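Local coordinates for citrate lyase subunit beta-like protein (Mycobacterium tuberculosis H37Rv, PDB 6CHU) that is a magnesium-dependent lyase of the HpcH/HpaI aldolase family that takes part in itaconate dissimilation and leucine catabolism, at residues 118-123 with 144-149; 140-145 with 169-174. All coordinates share one frame; numbering follows the deposited sequence.

Interaction 1: 118-123 with 144-149; sequences LVETAR and AEDLIA. With MG (magnesium ion), chain B.
D146 and E120 hold one magnesium ion between them at the C-terminal end of a TIM barrel, where strand 114-119 runs out and helix 144-151 begins. E120 is also a substrate-binding residue, with R72 nearby, so the metal sits in the substrate pocket. Each carboxylate gives the metal one oxygen: D146 OD2 and E120 OE1 both sit 2.1 Å from the magnesium, subtending about 92° there. They are thus neighbouring ligands, and OD2 lies only 3.0 Å from E120 OE1, a closeness of two acceptors that the shared cation accounts for. The two side chains lie side by side and point the same way, with their carboxylate planes turned 85° apart. On the E120 side, CG sits between the backbone N and the carbonyl carbon (chi1 48°), and the chain then extends out to the metal. Three waters and one further atom complete six-coordination. One water also donates to E120 OE2; the water across the metal from it accepts from D146 N, so the first turn of the helix takes part in the second shell. K100 steadies both acids, its NZ bonding D146 OD2 and its backbone N bonding E120 OE2, and P263 of a second subunit packs on D146.

One residue on, L147 meets the backbone of E120 and the two residues after it. Its CA lies 3.1 Å from E120 O in a CH...O contact; its N is about as near that oxygen, but the angle is too poor for a hydrogen bond. T121 is the N-cap of helix 122-126, with OG1 bonded to G124 N and E102. The leucine side chain turns CG anti to its backbone N, and its CD1 methyl rests 3.8 Å from T121 C and 4.0 Å from A122 N.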
ATOM      1  N   LEU A 118      15.044  -8.138   7.086  1.00 19.66           N
ATOM      2  CA  LEU A 118      15.286  -7.021   6.177  1.00 16.92           C
ATOM      3  C   LEU A 118      14.571  -7.361   4.874  1.00 17.38           C
ATOM      4  O   LEU A 118      15.024  -8.209   4.097  1.00 18.77           O
ATOM      5  CB  LEU A 118      16.784  -6.792   5.989  1.00 16.80           C
ATOM      6  CG  LEU A 118      17.235  -5.903   4.828  1.00 17.65           C
ATOM      7  CD1 LEU A 118      16.577  -4.527   4.895  1.00 17.11           C
ATOM      8  CD2 LEU A 118      18.774  -5.765   4.853  1.00 19.70           C
ATOM      9  N   VAL A 119      13.430  -6.717   4.659  1.00 19.59           N
ATOM     10  CA  VAL A 119      12.627  -6.905   3.456  1.00 18.83           C
ATOM     11  C   VAL A 119      13.139  -5.955   2.374  1.00 19.56           C
ATOM     12  O   VAL A 119      13.151  -4.733   2.559  1.00 19.69           O
ATOM     13  CB  VAL A 119      11.138  -6.666   3.747  1.00 17.91           C
ATOM     14  CG1 VAL A 119      10.322  -6.633   2.447  1.00 20.34           C
ATOM     15  CG2 VAL A 119      10.600  -7.760   4.685  1.00 18.25           C
ATOM     16  N   GLU A 120      13.569  -6.525   1.246  1.00 17.15           N
ATOM     17  CA  GLU A 120      14.153  -5.751   0.156  1.00 17.88           C
ATOM     18  C   GLU A 120      13.906  -6.438  -1.182  1.00 21.05           C
ATOM     19  O   GLU A 120      14.702  -6.292  -2.115  1.00 19.60           O
ATOM     20  CB  GLU A 120      15.667  -5.520   0.401  1.00 22.70           C
ATOM     21  CG  GLU A 120      16.436  -6.783   0.794  1.00 21.04           C
ATOM     22  CD  GLU A 120      17.847  -6.507   1.276  1.00 24.90           C
ATOM     23  OE1 GLU A 120      18.357  -5.379   1.042  1.00 22.06           O
ATOM     24  OE2 GLU A 120      18.441  -7.431   1.896  1.00 20.64           O
ATOM     25  N   THR A 121      12.817  -7.206  -1.282  1.00 21.16           N
ATOM     26  CA  THR A 121      12.370  -7.815  -2.524  1.00 20.71           C
ATOM     27  C   THR A 121      10.852  -7.773  -2.544  1.00 17.63           C
ATOM     28  O   THR A 121      10.206  -7.601  -1.506  1.00 18.70           O
ATOM     29  CB  THR A 121      12.819  -9.279  -2.675  1.00 18.37           C
ATOM     30  OG1 THR A 121      12.137 -10.085  -1.699  1.00 19.95           O
ATOM     31  CG2 THR A 121      14.329  -9.423  -2.487  1.00 20.65           C
ATOM     32  N   ALA A 122      10.289  -7.934  -3.747  1.00 16.90           N
ATOM     33  CA  ALA A 122       8.836  -7.934  -3.896  1.00 18.53           C
ATOM     34  C   ALA A 122       8.191  -9.055  -3.093  1.00 20.35           C
ATOM     35  O   ALA A 122       7.150  -8.848  -2.463  1.00 19.36           O
ATOM     36  CB  ALA A 122       8.459  -8.051  -5.370  1.00 19.72           C
ATOM     37  N   ARG A 123       8.775 -10.258  -3.120  1.00 19.57           N
ATOM     38  CA  ARG A 123       8.192 -11.359  -2.357  1.00 19.07           C
ATOM     39  C   ARG A 123       8.171 -11.034  -0.871  1.00 21.43           C
ATOM     40  O   ARG A 123       7.207 -11.361  -0.166  1.00 22.55           O
ATOM     41  CB  ARG A 123       8.966 -12.660  -2.605  1.00 22.65           C
ATOM     42  CG  ARG A 123       8.433 -13.841  -1.791  1.00 24.29           C
ATOM     43  CD  ARG A 123       7.047 -14.218  -2.272  1.00 34.91           C
ATOM     44  NE  ARG A 123       7.114 -14.847  -3.587  1.00 41.32           N
ATOM     45  CZ  ARG A 123       7.130 -16.159  -3.791  1.00 41.19           C
ATOM     46  NH1 ARG A 123       7.065 -16.998  -2.762  1.00 41.23           N
ATOM     47  NH2 ARG A 123       7.204 -16.632  -5.027  1.00 38.55           N
ATOM     48  N   ALA A 144      15.784  -0.116   0.153  1.00 20.69           N
ATOM     49  CA  ALA A 144      15.254   0.411  -1.100  1.00 20.06           C
ATOM     50  C   ALA A 144      16.083  -0.037  -2.303  1.00 22.52           C
ATOM     51  O   ALA A 144      15.532  -0.305  -3.378  1.00 24.45           O
ATOM     52  CB  ALA A 144      15.182   1.940  -1.032  1.00 19.34           C
ATOM     53  N   GLU A 145      17.410  -0.110  -2.161  1.00 22.19           N
ATOM     54  CA  GLU A 145      18.229  -0.357  -3.347  1.00 24.12           C
ATOM     55  C   GLU A 145      18.097  -1.794  -3.840  1.00 21.99           C
ATOM     56  O   GLU A 145      17.976  -2.023  -5.050  1.00 23.84           O
ATOM     57  CB  GLU A 145      19.686  -0.003  -3.069  1.00 25.73           C
ATOM     58  CG  GLU A 145      19.894   1.494  -2.977  1.00 39.37           C
ATOM     59  CD  GLU A 145      19.416   2.074  -1.654  1.00 52.70           C
ATOM     60  OE1 GLU A 145      19.257   1.298  -0.680  1.00 55.94           O
ATOM     61  OE2 GLU A 145      19.202   3.308  -1.595  1.00 55.91           O
ATOM     62  N   ASP A 146      18.145  -2.778  -2.930  1.00 21.16           N
ATOM     63  CA  ASP A 146      17.914  -4.165  -3.346  1.00 20.56           C
ATOM     64  C   ASP A 146      16.477  -4.372  -3.819  1.00 20.86           C
ATOM     65  O   ASP A 146      16.234  -5.183  -4.725  1.00 21.76           O
ATOM     66  CB  ASP A 146      18.243  -5.149  -2.210  1.00 22.98           C
ATOM     67  CG  ASP A 146      19.686  -5.660  -2.261  1.00 26.73           C
ATOM     68  OD1 ASP A 146      20.169  -5.991  -3.367  1.00 30.38           O
ATOM     69  OD2 ASP A 146      20.336  -5.747  -1.185  1.00 23.31           O
ATOM     70  N   LEU A 147      15.518  -3.647  -3.236  1.00 20.79           N
ATOM     71  CA  LEU A 147      14.145  -3.730  -3.730  1.00 18.96           C
ATOM     72  C   LEU A 147      14.091  -3.361  -5.207  1.00 21.64           C
ATOM     73  O   LEU A 147      13.601  -4.133  -6.038  1.00 19.50           O
ATOM     74  CB  LEU A 147      13.229  -2.827  -2.904  1.00 20.48           C
ATOM     75  CG  LEU A 147      11.796  -2.710  -3.432  1.00 21.94           C
ATOM     76  CD1 LEU A 147      11.072  -4.033  -3.293  1.00 17.32           C
ATOM     77  CD2 LEU A 147      11.037  -1.580  -2.734  1.00 24.07           C
ATOM     78  N   ILE A 148      14.639  -2.197  -5.558  1.00 19.75           N
ATOM     79  CA  ILE A 148      14.609  -1.756  -6.949  1.00 18.62           C
ATOM     80  C   ILE A 148      15.437  -2.680  -7.826  1.00 20.01           C
ATOM     81  O   ILE A 148      15.068  -2.967  -8.971  1.00 22.81           O
ATOM     82  CB  ILE A 148      15.097  -0.299  -7.051  1.00 24.58           C
ATOM     83  CG1 ILE A 148      14.114   0.632  -6.343  1.00 26.74           C
ATOM     84  CG2 ILE A 148      15.364   0.096  -8.526  1.00 24.74           C
ATOM     85  CD1 ILE A 148      12.771   0.729  -6.999  1.00 28.09           C
ATOM     86  N   ALA A 149      16.591  -3.134  -7.324  1.00 21.79           N
ATOM     87  CA  ALA A 149      17.437  -3.998  -8.138  1.00 24.30           C
ATOM     88  C   ALA A 149      16.700  -5.281  -8.502  1.00 22.91           C
ATOM     89  O   ALA A 149      16.674  -5.687  -9.669  1.00 23.71           O
ATOM     90  CB  ALA A 149      18.731  -4.325  -7.397  1.00 26.96           C
TER
HETATM   91 MG    MG B 301      20.365  -4.846   0.657  1.00 20.88          MG
HETATM   92  O   HOH W   1      20.952  -6.664   1.500  1.00 22.66           O
HETATM   93  O   HOH W   2      19.606  -2.967  -0.151  1.00 22.31           O
HETATM   94  O   HOH W   3      22.379  -4.427   0.145  1.00 22.15           O

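Interaction 2: 140-145 with 169-174; sequences MMWGAE and HVRSTI
Strand M140-W142 and helix H169-I174 run antiparallel, 175° between their directions and 8.3 Å between axes at closest approach, with M140 abreast of I174 and W142 abreast of R171. W142 meets the helix with its indole. R171 CB lies over one face, 3.9 Å from the centroid of the six-membered ring in a CH-pi contact and offset toward the rim. From there the arginine runs extended from CG to NE across the indole: R171 CG comes 3.4 Å from W142 NE1, and R171 CD reaches 3.7 Å from W142 CZ2. The guanidinium plane is tilted 38° from the ring. D187 ties the two polar ends together: its OD1 accepts a hydrogen bond from W142 NE1 and its OD2 forms a salt bridge with R171 NH2.

This is the packing of a barrel strand against its outer helix in a TIM barrel. After strand 137-142 the chain passes through helix 144-151 and then helix 165-180 to the parallel neighbour 184-187, whose L184 and L186 bond the backbone of M140, making a beta-alpha-beta crossover.

I174 packs beside W142, touching the strand with both its branches. Its CG1 lies 4.0 Å from W142 CB and 3.9 Å from M141 O, while CG2 meets M140 CB at 4.1 Å. V170, one turn earlier, places CG1 4.2 Å from W142 CE3.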
ATOM      1  N   MET A 140      11.556  -5.419  11.921  1.00 17.50           N
ATOM      2  CA  MET A 140      11.453  -5.384  10.470  1.00 18.55           C
ATOM      3  C   MET A 140      12.217  -4.173   9.964  1.00 17.18           C
ATOM      4  O   MET A 140      12.058  -3.069  10.502  1.00 18.66           O
ATOM      5  CB  MET A 140      10.002  -5.285   9.991  1.00 19.30           C
ATOM      6  CG  MET A 140       9.054  -6.375  10.505  1.00 20.12           C
ATOM      7  SD  MET A 140       9.353  -7.931   9.641  1.00 20.37           S
ATOM      8  CE  MET A 140       8.701  -7.548   8.016  1.00 21.56           C
ATOM      9  N   MET A 141      13.027  -4.386   8.939  1.00 19.57           N
ATOM     10  CA  MET A 141      13.716  -3.330   8.214  1.00 18.17           C
ATOM     11  C   MET A 141      13.327  -3.434   6.747  1.00 17.84           C
ATOM     12  O   MET A 141      12.863  -4.481   6.280  1.00 18.79           O
ATOM     13  CB  MET A 141      15.243  -3.458   8.386  1.00 16.64           C
ATOM     14  CG  MET A 141      16.053  -2.292   7.855  1.00 19.96           C
ATOM     15  SD  MET A 141      17.801  -2.658   8.105  1.00 23.86           S
ATOM     16  CE  MET A 141      18.509  -1.375   7.071  1.00 26.99           C
ATOM     17  N   TRP A 142      13.530  -2.354   5.996  1.00 19.94           N
ATOM     18  CA  TRP A 142      13.364  -2.441   4.558  1.00 19.79           C
ATOM     19  C   TRP A 142      14.599  -1.876   3.874  1.00 19.41           C
ATOM     20  O   TRP A 142      15.395  -1.147   4.476  1.00 20.24           O
ATOM     21  CB  TRP A 142      12.079  -1.737   4.084  1.00 18.91           C
ATOM     22  CG  TRP A 142      12.142  -0.241   4.132  1.00 16.70           C
ATOM     23  CD1 TRP A 142      12.147   0.551   5.242  1.00 18.60           C
ATOM     24  CD2 TRP A 142      12.199   0.633   3.008  1.00 18.57           C
ATOM     25  NE1 TRP A 142      12.208   1.882   4.877  1.00 19.98           N
ATOM     26  CE2 TRP A 142      12.243   1.958   3.508  1.00 20.23           C
ATOM     27  CE3 TRP A 142      12.210   0.428   1.624  1.00 19.69           C
ATOM     28  CZ2 TRP A 142      12.313   3.070   2.675  1.00 20.94           C
ATOM     29  CZ3 TRP A 142      12.268   1.539   0.788  1.00 19.08           C
ATOM     30  CH2 TRP A 142      12.316   2.848   1.319  1.00 22.63           C
ATOM     31  N   GLY A 143      14.792  -2.279   2.619  1.00 17.05           N
ATOM     32  CA  GLY A 143      15.956  -1.833   1.866  1.00 21.38           C
ATOM     33  C   GLY A 143      15.597  -1.398   0.461  1.00 21.27           C
ATOM     34  O   GLY A 143      15.171  -2.221  -0.355  1.00 22.54           O
ATOM     35  N   ALA A 144      15.784  -0.116   0.153  1.00 20.69           N
ATOM     36  CA  ALA A 144      15.254   0.411  -1.100  1.00 20.06           C
ATOM     37  C   ALA A 144      16.083  -0.037  -2.303  1.00 22.52           C
ATOM     38  O   ALA A 144      15.532  -0.305  -3.378  1.00 24.45           O
ATOM     39  CB  ALA A 144      15.182   1.940  -1.032  1.00 19.34           C
ATOM     40  N   GLU A 145      17.410  -0.110  -2.161  1.00 22.19           N
ATOM     41  CA  GLU A 145      18.229  -0.357  -3.347  1.00 24.12           C
ATOM     42  C   GLU A 145      18.097  -1.794  -3.840  1.00 21.99           C
ATOM     43  O   GLU A 145      17.976  -2.023  -5.050  1.00 23.84           O
ATOM     44  CB  GLU A 145      19.686  -0.003  -3.069  1.00 25.73           C
ATOM     45  CG  GLU A 145      19.894   1.494  -2.977  1.00 39.37           C
ATOM     46  CD  GLU A 145      19.416   2.074  -1.654  1.00 52.70           C
ATOM     47  OE1 GLU A 145      19.257   1.298  -0.680  1.00 55.94           O
ATOM     48  OE2 GLU A 145      19.202   3.308  -1.595  1.00 55.91           O
ATOM     49  N   HIS A 169       5.801   2.705  -0.778  1.00 19.24           N
ATOM     50  CA  HIS A 169       4.789   1.694  -0.476  1.00 18.90           C
ATOM     51  C   HIS A 169       5.357   0.605   0.429  1.00 19.35           C
ATOM     52  O   HIS A 169       4.727   0.202   1.418  1.00 23.15           O
ATOM     53  CB  HIS A 169       4.282   1.108  -1.797  1.00 18.11           C
ATOM     54  CG  HIS A 169       3.090   0.205  -1.675  1.00 17.48           C
ATOM     55  ND1 HIS A 169       1.806   0.640  -1.914  1.00 21.47           N
ATOM     56  CD2 HIS A 169       3.000  -1.122  -1.429  1.00 18.80           C
ATOM     57  CE1 HIS A 169       0.970  -0.376  -1.788  1.00 21.22           C
ATOM     58  NE2 HIS A 169       1.667  -1.458  -1.494  1.00 19.52           N
ATOM     59  N   VAL A 170       6.560   0.119   0.109  1.00 15.81           N
ATOM     60  CA  VAL A 170       7.186  -0.929   0.924  1.00 17.39           C
ATOM     61  C   VAL A 170       7.577  -0.392   2.298  1.00 20.38           C
ATOM     62  O   VAL A 170       7.459  -1.097   3.316  1.00 18.08           O
ATOM     63  CB  VAL A 170       8.387  -1.524   0.165  1.00 18.18           C
ATOM     64  CG1 VAL A 170       9.223  -2.440   1.070  1.00 17.58           C
ATOM     65  CG2 VAL A 170       7.898  -2.280  -1.085  1.00 17.74           C
ATOM     66  N   ARG A 171       8.042   0.863   2.356  1.00 19.10           N
ATOM     67  CA  ARG A 171       8.339   1.499   3.642  1.00 18.90           C
ATOM     68  C   ARG A 171       7.139   1.456   4.585  1.00 17.06           C
ATOM     69  O   ARG A 171       7.254   1.035   5.741  1.00 18.49           O
ATOM     70  CB  ARG A 171       8.765   2.942   3.401  1.00 16.74           C
ATOM     71  CG  ARG A 171       9.274   3.679   4.629  1.00 16.51           C
ATOM     72  CD  ARG A 171       9.604   5.101   4.189  1.00 18.60           C
ATOM     73  NE  ARG A 171      10.423   5.837   5.139  1.00 22.72           N
ATOM     74  CZ  ARG A 171      10.643   7.148   5.047  1.00 32.70           C
ATOM     75  NH1 ARG A 171      10.065   7.846   4.067  1.00 27.00           N
ATOM     76  NH2 ARG A 171      11.423   7.766   5.932  1.00 28.62           N
ATOM     77  N   SER A 172       5.981   1.923   4.112  1.00 16.76           N
ATOM     78  CA  SER A 172       4.759   1.866   4.913  1.00 18.22           C
ATOM     79  C   SER A 172       4.364   0.431   5.228  1.00 17.93           C
ATOM     80  O   SER A 172       3.913   0.134   6.345  1.00 19.10           O
ATOM     81  CB  SER A 172       3.615   2.583   4.188  1.00 19.09           C
ATOM     82  OG  SER A 172       3.894   3.968   4.039  1.00 19.76           O
ATOM     83  N   THR A 173       4.496  -0.472   4.251  1.00 16.58           N
ATOM     84  CA  THR A 173       4.177  -1.879   4.489  1.00 18.48           C
ATOM     85  C   THR A 173       4.964  -2.433   5.674  1.00 16.45           C
ATOM     86  O   THR A 173       4.406  -3.111   6.547  1.00 18.48           O
ATOM     87  CB  THR A 173       4.461  -2.697   3.224  1.00 18.17           C
ATOM     88  OG1 THR A 173       3.606  -2.247   2.163  1.00 20.18           O
ATOM     89  CG2 THR A 173       4.210  -4.185   3.474  1.00 18.07           C
ATOM     90  N   ILE A 174       6.263  -2.151   5.721  1.00 17.16           N
ATOM     91  CA  ILE A 174       7.124  -2.706   6.767  1.00 19.26           C
ATOM     92  C   ILE A 174       6.835  -2.063   8.117  1.00 18.06           C
ATOM     93  O   ILE A 174       6.832  -2.741   9.151  1.00 19.01           O
ATOM     94  CB  ILE A 174       8.604  -2.556   6.353  1.00 20.41           C
ATOM     95  CG1 ILE A 174       9.091  -3.874   5.764  1.00 21.47           C
ATOM     96  CG2 ILE A 174       9.508  -2.099   7.518  1.00 24.36           C
ATOM     97  CD1 ILE A 174       8.325  -4.295   4.580  1.00 23.55           C
TER

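In the fold
Both contacts are buried, and they share A144 and E145, where strand 137-142 passes into helix 144-151. Their centres are 8 Å apart. Interaction 1 sits at the catalytic-end rim of the barrel, joined mainly through the metal and its waters, with L147 adding apolar packing. Interaction 2 lies between the barrel wall and an outer helix and is carried by apolar and CH-pi packing. Neither has a direct hydrogen bond between its segments. The sheet joins them directly, since V119 N and O probably hydrogen-bond M141 O and G143 N, respectively. Helix 165-180 also serves both, through V170, which packs on L147 as well as on W142. Each contact reaches the second subunit of the trimer.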